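Auracyanin-B-2 (Chloroflexus aurantiacus, PDB 1QHQ) carries electrons as a blue copper protein and is probably a soluble acceptor for the membrane-bound alternative complex III. Local coordinates at residues V11-A16 against T109-A114. Residues are numbered along the deposited sequence; the frame is centred on the assembly and turned at random. Where two conformers were deposited one is given.
Sequences VNETPA and TFRTPA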
loop_
_atom_site.group_PDB
_atom_site.type_symbol
_atom_site.label_atom_id
_atom_site.label_comp_id
_atom_site.label_asym_id
_atom_site.label_seq_id
_atom_site.Cartn_x
_atom_site.Cartn_y
_atom_site.Cartn_z
ATOM N N VAL A 11 1.440 -13.721 -0.375
ATOM C CA VAL A 11 1.629 -15.158 -0.106
ATOM C C VAL A 11 0.734 -15.550 1.060
ATOM O O VAL A 11 0.423 -14.737 1.941
ATOM C CB VAL A 11 3.080 -15.524 0.215
ATOM C CG1 VAL A 11 4.014 -15.434 -0.975
ATOM C CG2 VAL A 11 3.624 -14.741 1.389
ATOM N N ASN A 12 0.310 -16.813 1.069
ATOM C CA ASN A 12 -0.402 -17.386 2.207
ATOM C C ASN A 12 0.593 -18.157 3.056
ATOM O O ASN A 12 0.736 -19.391 3.026
ATOM C CB ASN A 12 -1.530 -18.303 1.703
ATOM C CG ASN A 12 -2.809 -17.516 1.434
ATOM O OD1 ASN A 12 -3.125 -16.617 2.202
ATOM N ND2 ASN A 12 -3.536 -17.830 0.374
ATOM N N GLU A 13 1.444 -17.405 3.756
ATOM C CA GLU A 13 2.481 -17.930 4.608
ATOM C C GLU A 13 2.460 -17.237 5.962
ATOM O O GLU A 13 1.965 -16.105 6.057
ATOM C CB GLU A 13 3.880 -17.713 3.982
ATOM C CG GLU A 13 4.052 -18.613 2.754
ATOM C CD GLU A 13 5.396 -18.453 2.076
ATOM O OE1 GLU A 13 6.425 -18.701 2.733
ATOM O OE2 GLU A 13 5.406 -18.234 0.854
ATOM N N THR A 14 3.004 -17.893 6.959
ATOM C CA THR A 14 3.046 -17.264 8.302
ATOM C C THR A 14 4.063 -16.133 8.249
ATOM O O THR A 14 5.179 -16.280 7.756
ATOM C CB THR A 14 3.415 -18.300 9.366
ATOM O OG1 THR A 14 4.028 -17.639 10.485
ATOM C CG2 THR A 14 4.336 -19.359 8.834
ATOM N N PRO A 15 3.667 -14.952 8.738
ATOM C CA PRO A 15 4.560 -13.813 8.695
ATOM C C PRO A 15 5.787 -14.014 9.588
ATOM O O PRO A 15 5.642 -14.477 10.717
ATOM C CB PRO A 15 3.704 -12.657 9.169
ATOM C CG PRO A 15 2.412 -13.185 9.580
ATOM C CD PRO A 15 2.355 -14.651 9.324
ATOM N N ALA A 16 6.929 -13.572 9.092
ATOM C CA ALA A 16 8.154 -13.554 9.914
ATOM C C ALA A 16 8.219 -12.257 10.707
ATOM O O ALA A 16 8.928 -12.105 11.708
ATOM C CB ALA A 16 9.368 -13.702 9.045
ATOM N N THR A 109 -0.489 -9.669 3.358
ATOM C CA THR A 109 0.669 -10.517 3.743
ATOM C C THR A 109 1.420 -10.852 2.468
ATOM O O THR A 109 0.830 -11.354 1.500
ATOM C CB THR A 109 0.210 -11.795 4.426
ATOM O OG1 THR A 109 -0.431 -11.441 5.688
ATOM C CG2 THR A 109 1.412 -12.717 4.748
ATOM N N PHE A 110 2.693 -10.480 2.441
ATOM C CA PHE A 110 3.460 -10.563 1.218
ATOM C C PHE A 110 4.915 -10.920 1.502
ATOM O O PHE A 110 5.433 -10.625 2.575
ATOM C CB PHE A 110 3.354 -9.285 0.386
ATOM C CG PHE A 110 3.978 -8.072 1.030
ATOM C CD1 PHE A 110 3.330 -7.391 2.039
ATOM C CD2 PHE A 110 5.229 -7.622 0.625
ATOM C CE1 PHE A 110 3.917 -6.288 2.627
ATOM C CE2 PHE A 110 5.839 -6.547 1.232
ATOM C CZ PHE A 110 5.143 -5.825 2.210
ATOM N N ARG A 111 5.589 -11.381 0.451
ATOM C CA ARG A 111 7.042 -11.572 0.528
ATOM C C ARG A 111 7.715 -10.293 0.014
ATOM O O ARG A 111 7.423 -9.814 -1.071
ATOM C CB ARG A 111 7.484 -12.784 -0.302
ATOM C CG ARG A 111 8.991 -13.054 -0.152
ATOM C CD ARG A 111 9.357 -14.381 -0.814
ATOM N NE ARG A 111 8.612 -15.493 -0.219
ATOM C CZ ARG A 111 9.008 -16.149 0.864
ATOM N NH1 ARG A 111 10.131 -15.767 1.477
ATOM N NH2 ARG A 111 8.302 -17.134 1.386
ATOM N N THR A 112 8.543 -9.716 0.879
ATOM C CA THR A 112 9.234 -8.480 0.423
ATOM C C THR A 112 10.118 -8.804 -0.779
ATOM O O THR A 112 10.616 -9.928 -0.916
ATOM C CB THR A 112 10.081 -7.926 1.563
ATOM O OG1 THR A 112 10.960 -8.989 1.996
ATOM C CG2 THR A 112 9.231 -7.498 2.762
ATOM N N PRO A 113 10.329 -7.831 -1.643
ATOM C CA PRO A 113 11.155 -7.947 -2.821
ATOM C C PRO A 113 12.644 -7.923 -2.511
ATOM O O PRO A 113 13.041 -8.065 -1.343
ATOM C CB PRO A 113 10.730 -6.709 -3.643
ATOM C CG PRO A 113 10.502 -5.687 -2.556
ATOM C CD PRO A 113 9.741 -6.467 -1.492
ATOM N N ALA A 114 13.479 -7.844 -3.541
ATOM C CA ALA A 114 14.959 -7.825 -3.327
ATOM C C ALA A 114 15.390 -6.548 -2.652
ATOM O O ALA A 114 14.615 -5.555 -2.660
ATOM C CB ALA A 114 15.557 -7.841 -4.757
#
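The torsions of Arg111 and Glu13 bring their charged ends together: CG of Arg111 stands anti to its backbone N (chi1 -176°), and the chain then bends at chi3 (-59°), while Glu13 sets CG anti to its carbonyl carbon and runs on extended to CD. The result is a salt bridge in which a single guanidinium nitrogen faces the whole carboxylate, NH2 of Arg111 lying 2.8 Å from OE1 of Glu13 and 3.1 Å from OE2. The hydrogen bond goes to OE2, on its syn side but raised from the carboxylate plane; that oxygen sits at the edge of the guanidinium, almost in its plane, yet the two flat groups are turned 42° against each other. Both side chains were modelled in two conformers and Glu13 also touches a crystal neighbour, so the persistence of this bridge in solution is doubtful. The other terminal nitrogen, NH1, makes a weak bond to the carbonyl O of Asn40.

Next to the salt bridge, side-chain methyls meet backbone. Val11 brings CG2 over the strand, 4.0 Å from Phe110 C. CG2 of Thr109 lies near two loop carbonyl oxygens, 3.6 Å from Val11 O and 3.7 Å from Glu13 O. Apolar touches add to this: Val11 CG1 comes near CB of Arg111, and Val11, Thr109 and Arg111 all touch Val42 on the neighbouring strand 42-49. One backbone bond ties the loop 11-16 to strand 104-111, Val11 N giving its hydrogen to Thr109 O at 3.1 Å. Earlier in the same N-terminal run, Asn9 pairs with the backbone of Arg111.

Phe110 points the other way, its ring packing on Ala95 of strand 93-96 in the second sheet. The N-terminal segment thus runs beside edge strand 104-111 before entering strand 17-22, at the surface of a cupredoxin beta-sandwich and away from its type I copper site.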